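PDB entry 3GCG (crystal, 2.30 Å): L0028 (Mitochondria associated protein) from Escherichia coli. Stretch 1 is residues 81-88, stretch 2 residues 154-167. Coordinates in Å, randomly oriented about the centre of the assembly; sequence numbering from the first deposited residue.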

ATOM      1  N   ARG B  81       4.891  18.411  11.291  1.00 25.45           N
ATOM      2  CA  ARG B  81       6.056  19.280  11.403  1.00 28.65           C
ATOM      3  C   ARG B  81       6.546  19.282  12.851  1.00 28.96           C
ATOM      4  O   ARG B  81       7.754  19.291  13.112  1.00 28.21           O
ATOM      5  N   ALA B  82       5.602  19.263  13.793  1.00 27.29           N
ATOM      6  CA  ALA B  82       5.949  19.246  15.208  1.00 25.57           C
ATOM      7  C   ALA B  82       6.741  17.983  15.516  1.00 25.25           C
ATOM      8  O   ALA B  82       7.782  18.034  16.173  1.00 26.45           O
ATOM      9  N   VAL B  83       6.260  16.845  15.034  1.00 25.38           N
ATOM     10  CA  VAL B  83       6.968  15.593  15.268  1.00 26.00           C
ATOM     11  C   VAL B  83       8.278  15.630  14.510  1.00 27.01           C
ATOM     12  O   VAL B  83       9.276  15.063  14.945  1.00 26.86           O
ATOM     13  N   GLU B  84       8.253  16.313  13.371  1.00 28.61           N
ATOM     14  CA  GLU B  84       9.419  16.453  12.512  1.00 31.47           C
ATOM     15  C   GLU B  84      10.514  17.222  13.251  1.00 32.05           C
ATOM     16  O   GLU B  84      11.674  16.805  13.261  1.00 31.27           O
ATOM     17  N   ASN B  85      10.141  18.333  13.885  1.00 32.06           N
ATOM     18  CA  ASN B  85      11.101  19.141  14.630  1.00 32.10           C
ATOM     19  C   ASN B  85      11.635  18.387  15.835  1.00 31.38           C
ATOM     20  O   ASN B  85      12.834  18.380  16.087  1.00 31.39           O
ATOM     21  N   ALA B  86      10.735  17.763  16.587  1.00 31.67           N
ATOM     22  CA  ALA B  86      11.108  17.018  17.784  1.00 31.50           C
ATOM     23  C   ALA B  86      12.077  15.876  17.503  1.00 32.07           C
ATOM     24  O   ALA B  86      12.960  15.592  18.311  1.00 32.41           O
ATOM     25  N   LEU B  87      11.909  15.226  16.357  1.00 32.89           N
ATOM     26  CA  LEU B  87      12.762  14.103  15.979  1.00 33.86           C
ATOM     27  C   LEU B  87      13.959  14.525  15.143  1.00 34.75           C
ATOM     28  O   LEU B  87      14.917  13.766  14.995  1.00 36.24           O
ATOM     29  N   GLN B  88      13.910  15.734  14.598  1.00 34.82           N
ATOM     30  CA  GLN B  88      14.994  16.201  13.750  1.00 36.01           C
ATOM     31  C   GLN B  88      15.116  15.171  12.642  1.00 35.59           C
ATOM     32  O   GLN B  88      16.203  14.674  12.349  1.00 35.89           O
ATOM     33  N   GLU B 154       8.631   5.966  21.677  1.00 24.60           N
ATOM     34  CA  GLU B 154       8.995   7.363  21.793  1.00 26.91           C
ATOM     35  C   GLU B 154       8.268   8.175  20.714  1.00 25.00           C
ATOM     36  O   GLU B 154       7.644   9.194  21.008  1.00 25.49           O
ATOM     37  N   ILE B 155       8.344   7.708  19.470  1.00 23.03           N
ATOM     38  CA  ILE B 155       7.674   8.367  18.350  1.00 22.33           C
ATOM     39  C   ILE B 155       6.188   8.550  18.680  1.00 21.25           C
ATOM     40  O   ILE B 155       5.628   9.632  18.491  1.00 22.45           O
ATOM     41  N   LYS B 156       5.559   7.485  19.172  1.00 20.76           N
ATOM     42  CA  LYS B 156       4.145   7.520  19.553  1.00 21.79           C
ATOM     43  C   LYS B 156       3.847   8.580  20.612  1.00 21.22           C
ATOM     44  O   LYS B 156       2.892   9.345  20.484  1.00 20.44           O
ATOM     45  N   ALA B 157       4.657   8.601  21.667  1.00 20.96           N
ATOM     46  CA  ALA B 157       4.480   9.553  22.764  1.00 20.77           C
ATOM     47  C   ALA B 157       4.649  10.989  22.263  1.00 21.07           C
ATOM     48  O   ALA B 157       3.833  11.859  22.552  1.00 17.07           O
ATOM     49  N   ILE B 158       5.720  11.226  21.513  1.00 21.08           N
ATOM     50  CA  ILE B 158       5.972  12.544  20.960  1.00 21.51           C
ATOM     51  C   ILE B 158       4.773  12.985  20.119  1.00 21.29           C
ATOM     52  O   ILE B 158       4.324  14.127  20.218  1.00 21.25           O
ATOM     53  N   THR B 159       4.250  12.072  19.304  1.00 20.47           N
ATOM     54  CA  THR B 159       3.095  12.375  18.459  1.00 21.11           C
ATOM     55  C   THR B 159       1.868  12.703  19.310  1.00 21.96           C
ATOM     56  O   THR B 159       1.171  13.687  19.055  1.00 20.07           O
ATOM     57  N   GLN B 160       1.608  11.871  20.317  1.00 22.81           N
ATOM     58  CA  GLN B 160       0.473  12.076  21.217  1.00 24.45           C
ATOM     59  C   GLN B 160       0.509  13.486  21.798  1.00 23.78           C
ATOM     60  O   GLN B 160      -0.520  14.161  21.913  1.00 24.08           O
ATOM     61  N   ASN B 161       1.708  13.917  22.170  1.00 21.23           N
ATOM     62  CA  ASN B 161       1.910  15.237  22.746  1.00 21.23           C
ATOM     63  C   ASN B 161       1.671  16.319  21.695  1.00 20.74           C
ATOM     64  O   ASN B 161       1.300  17.440  22.031  1.00 21.39           O
ATOM     65  N   ALA B 162       1.897  15.984  20.427  1.00 19.98           N
ATOM     66  CA  ALA B 162       1.671  16.935  19.340  1.00 19.56           C
ATOM     67  C   ALA B 162       0.163  17.055  19.150  1.00 19.21           C
ATOM     68  O   ALA B 162      -0.381  18.156  19.048  1.00 19.51           O
ATOM     69  N   ILE B 163      -0.509  15.909  19.103  1.00 18.02           N
ATOM     70  CA  ILE B 163      -1.956  15.894  18.943  1.00 20.43           C
ATOM     71  C   ILE B 163      -2.593  16.727  20.067  1.00 22.33           C
ATOM     72  O   ILE B 163      -3.479  17.550  19.830  1.00 18.62           O
ATOM     73  N   LEU B 164      -2.126  16.509  21.291  1.00 23.70           N
ATOM     74  CA  LEU B 164      -2.649  17.240  22.432  1.00 27.05           C
ATOM     75  C   LEU B 164      -2.446  18.742  22.254  1.00 27.09           C
ATOM     76  O   LEU B 164      -3.343  19.539  22.514  1.00 26.70           O
ATOM     77  N   GLU B 165      -1.255  19.118  21.804  1.00 27.30           N
ATOM     78  CA  GLU B 165      -0.927  20.519  21.606  1.00 28.43           C
ATOM     79  C   GLU B 165      -1.672  21.204  20.463  1.00 29.93           C
ATOM     80  O   GLU B 165      -2.116  22.343  20.604  1.00 32.64           O
ATOM     81  N   HIS B 166      -1.811  20.519  19.335  1.00 30.71           N
ATOM     82  CA  HIS B 166      -2.467  21.124  18.182  1.00 32.44           C
ATOM     83  C   HIS B 166      -3.916  20.722  17.919  1.00 35.24           C
ATOM     84  O   HIS B 166      -4.659  21.471  17.287  1.00 37.76           O
ATOM     85  N   VAL B 167      -4.331  19.557  18.400  1.00 37.58           N
ATOM     86  CA  VAL B 167      -5.707  19.121  18.184  1.00 40.12           C
ATOM     87  C   VAL B 167      -6.612  19.595  19.316  1.00 42.10           C
ATOM     88  O   VAL B 167      -7.316  20.616  19.125  1.00 42.61           O
TER

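Two helices, 81-87 and 154-166, pass at 135° between their N-to-C directions, with axes 9.3 Å apart at closest approach. The backbones come near at two pairs, Val-83 and Thr-159, whose CA atoms are 6.0 Å apart, and the alanines Ala-82 and Ala-162, whose CA atoms are 6.4 Å apart. No hydrogen bond or salt bridge joins the stretches; the contact is mostly apolar.

Ile-158 is its centrepiece, with 67 Å² covered. It points toward the opposing helix in the m, t rotamer, which sends its two branches to different neighbours. Ile-158 CG2 lies 3.7 Å from Ala-86 CB and 4.4 Å from Val-83 CG2, while Ile-158 CD1 reaches Leu-87 CD2 at 3.5 Å. Leu-87, also m, t and pointing toward the partner, comes within 4.4 Å of Ile-155 CG1 through its CD1. Ile-155 repeats the m, t conformation, but its CA-to-CB bond points sideways, and it contributes less.

Val-83 also starts sideways, yet with chi1 at t its CG2 lies 4.2 Å from Ala-162 CB and 3.6 Å from Thr-159 OG1. That hydroxyl can be buried because chi1 of Thr-159, at m, turns OG1 back to its own helix, where it donates to Ile-155 O at 2.8 Å. The threonine thus pays its polar cost within the helix.

Toward the other end, Ala-82 CB stands 4.2 Å from Ala-162 CB and 3.9 Å from His-166 NE2. His-166, with chi1 at m, brings its ring obliquely to that methyl, a contact without a hydrogen bond.

The charged groups of the first helix stay out of the contact: Arg-81 NE and Glu-84 OE1 pair by charge alone at 3.2 Å. After the helix, Gln-88 has positive phi, and its NE2 donates to Asn-85 O at 2.9 Å.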

ATOM      1  CB  ARG B  81       5.717  20.710  10.973  1.00 32.78           C
ATOM      2  CG  ARG B  81       6.793  21.359  10.102  1.00 41.28           C
ATOM      3  CD  ARG B  81       8.212  21.028  10.595  1.00 45.94           C
ATOM      4  NE  ARG B  81       9.245  21.554   9.702  1.00 51.74           N
ATOM      5  CZ  ARG B  81      10.534  21.223   9.758  1.00 53.89           C
ATOM      6  NH1 ARG B  81      10.967  20.358  10.667  1.00 55.11           N
ATOM      7  NH2 ARG B  81      11.396  21.761   8.902  1.00 54.65           N
ATOM      8  CB  ALA B  82       4.688  19.302  16.060  1.00 24.53           C
ATOM      9  CB  VAL B  83       6.163  14.385  14.783  1.00 24.47           C
ATOM     10  CG1 VAL B  83       7.035  13.138  14.813  1.00 22.77           C
ATOM     11  CG2 VAL B  83       4.947  14.194  15.668  1.00 26.19           C
ATOM     12  CB  GLU B  84       9.009  17.183  11.226  1.00 33.62           C
ATOM     13  CG  GLU B  84      10.005  17.116  10.086  1.00 35.72           C
ATOM     14  CD  GLU B  84       9.370  17.476   8.746  1.00 38.12           C
ATOM     15  OE1 GLU B  84       8.765  18.567   8.638  1.00 41.08           O
ATOM     16  OE2 GLU B  84       9.474  16.668   7.799  1.00 36.19           O
ATOM     17  CB  ASN B  85      10.467  20.445  15.128  1.00 35.13           C
ATOM     18  CG  ASN B  85       9.967  21.324  14.004  1.00 37.50           C
ATOM     19  OD1 ASN B  85      10.539  21.347  12.917  1.00 38.83           O
ATOM     20  ND2 ASN B  85       8.899  22.072  14.268  1.00 38.85           N
ATOM     21  CB  ALA B  86       9.859  16.477  18.469  1.00 31.77           C
ATOM     22  CB  LEU B  87      11.959  13.076  15.178  1.00 33.46           C
ATOM     23  CG  LEU B  87      10.767  12.390  15.843  1.00 33.92           C
ATOM     24  CD1 LEU B  87      10.102  11.436  14.841  1.00 32.80           C
ATOM     25  CD2 LEU B  87      11.239  11.632  17.068  1.00 31.65           C
ATOM     26  CB  GLN B  88      16.307  16.284  14.530  1.00 36.68           C
ATOM     27  CG  GLN B  88      16.381  17.457  15.488  1.00 39.21           C
ATOM     28  CD  GLN B  88      16.261  18.790  14.775  1.00 40.38           C
ATOM     29  OE1 GLN B  88      17.018  19.085  13.844  1.00 42.50           O
ATOM     30  NE2 GLN B  88      15.309  19.606  15.206  1.00 39.19           N
ATOM     31  CB  GLU B 154      10.515   7.505  21.670  1.00 27.45           C
ATOM     32  CG  GLU B 154      11.266   6.545  22.587  1.00 32.19           C
ATOM     33  CD  GLU B 154      12.757   6.817  22.638  1.00 32.55           C
ATOM     34  OE1 GLU B 154      13.384   6.922  21.560  1.00 32.92           O
ATOM     35  OE2 GLU B 154      13.299   6.917  23.758  1.00 33.42           O
ATOM     36  CB  ILE B 155       7.812   7.521  17.059  1.00 20.58           C
ATOM     37  CG1 ILE B 155       9.277   7.455  16.638  1.00 21.38           C
ATOM     38  CG2 ILE B 155       6.976   8.111  15.942  1.00 19.93           C
ATOM     39  CD1 ILE B 155       9.529   6.477  15.517  1.00 21.36           C
ATOM     40  CB  LYS B 156       3.701   6.168  20.106  1.00 23.42           C
ATOM     41  CG  LYS B 156       3.493   5.074  19.068  1.00 29.58           C
ATOM     42  CD  LYS B 156       2.794   3.863  19.700  1.00 30.56           C
ATOM     43  CE  LYS B 156       2.479   2.793  18.664  1.00 33.19           C
ATOM     44  NZ  LYS B 156       1.708   1.650  19.243  1.00 37.52           N
ATOM     45  CB  ALA B 157       5.485   9.256  23.878  1.00 20.47           C
ATOM     46  CB  ILE B 158       7.236  12.529  20.085  1.00 23.83           C
ATOM     47  CG1 ILE B 158       8.463  12.275  20.967  1.00 21.94           C
ATOM     48  CG2 ILE B 158       7.351  13.835  19.312  1.00 23.17           C
ATOM     49  CD1 ILE B 158       9.766  12.174  20.194  1.00 24.63           C
ATOM     50  CB  THR B 159       2.753  11.189  17.529  1.00 21.31           C
ATOM     51  OG1 THR B 159       3.878  10.899  16.688  1.00 20.58           O
ATOM     52  CG2 THR B 159       1.541  11.513  16.666  1.00 18.60           C
ATOM     53  CB  GLN B 160       0.506  11.059  22.369  1.00 28.00           C
ATOM     54  CG  GLN B 160       0.125   9.643  21.976  1.00 34.47           C
ATOM     55  CD  GLN B 160       0.163   8.674  23.148  1.00 37.79           C
ATOM     56  OE1 GLN B 160       1.210   8.474  23.772  1.00 39.45           O
ATOM     57  NE2 GLN B 160      -0.981   8.059  23.450  1.00 39.10           N
ATOM     58  CB  ASN B 161       3.333  15.347  23.305  1.00 22.44           C
ATOM     59  CG  ASN B 161       3.425  16.315  24.467  1.00 26.27           C
ATOM     60  OD1 ASN B 161       4.003  17.397  24.346  1.00 28.99           O
ATOM     61  ND2 ASN B 161       2.844  15.933  25.601  1.00 23.66           N
ATOM     62  CB  ALA B 162       2.324  16.436  18.049  1.00 18.86           C
ATOM     63  CB  ILE B 163      -2.499  14.453  19.008  1.00 20.26           C
ATOM     64  CG1 ILE B 163      -1.966  13.652  17.821  1.00 19.09           C
ATOM     65  CG2 ILE B 163      -4.029  14.463  19.007  1.00 18.92           C
ATOM     66  CD1 ILE B 163      -2.348  12.181  17.855  1.00 18.99           C
ATOM     67  CB  LEU B 164      -1.950  16.785  23.713  1.00 29.04           C
ATOM     68  CG  LEU B 164      -2.885  16.402  24.862  1.00 32.45           C
ATOM     69  CD1 LEU B 164      -2.055  16.183  26.127  1.00 34.40           C
ATOM     70  CD2 LEU B 164      -3.929  17.503  25.087  1.00 32.90           C
ATOM     71  CB  GLU B 165       0.570  20.669  21.371  1.00 26.01           C
ATOM     72  CG  GLU B 165       1.034  22.108  21.265  1.00 28.61           C
ATOM     73  CD  GLU B 165       2.515  22.205  20.971  1.00 28.40           C
ATOM     74  OE1 GLU B 165       3.244  21.260  21.331  1.00 30.38           O
ATOM     75  OE2 GLU B 165       2.952  23.221  20.394  1.00 29.99           O
ATOM     76  CB  HIS B 166      -1.615  20.875  16.941  1.00 29.62           C
ATOM     77  CG  HIS B 166      -0.213  21.381  17.074  1.00 27.83           C
ATOM     78  ND1 HIS B 166       0.094  22.724  17.122  1.00 28.91           N
ATOM     79  CD2 HIS B 166       0.961  20.726  17.231  1.00 28.21           C
ATOM     80  CE1 HIS B 166       1.392  22.873  17.305  1.00 28.14           C
ATOM     81  NE2 HIS B 166       1.943  21.674  17.376  1.00 27.63           N
ATOM     82  CB  VAL B 167      -5.800  17.584  18.089  1.00 40.57           C
ATOM     83  CG1 VAL B 167      -7.257  17.146  18.052  1.00 41.11           C
ATOM     84  CG2 VAL B 167      -5.072  17.101  16.845  1.00 38.47           C
TER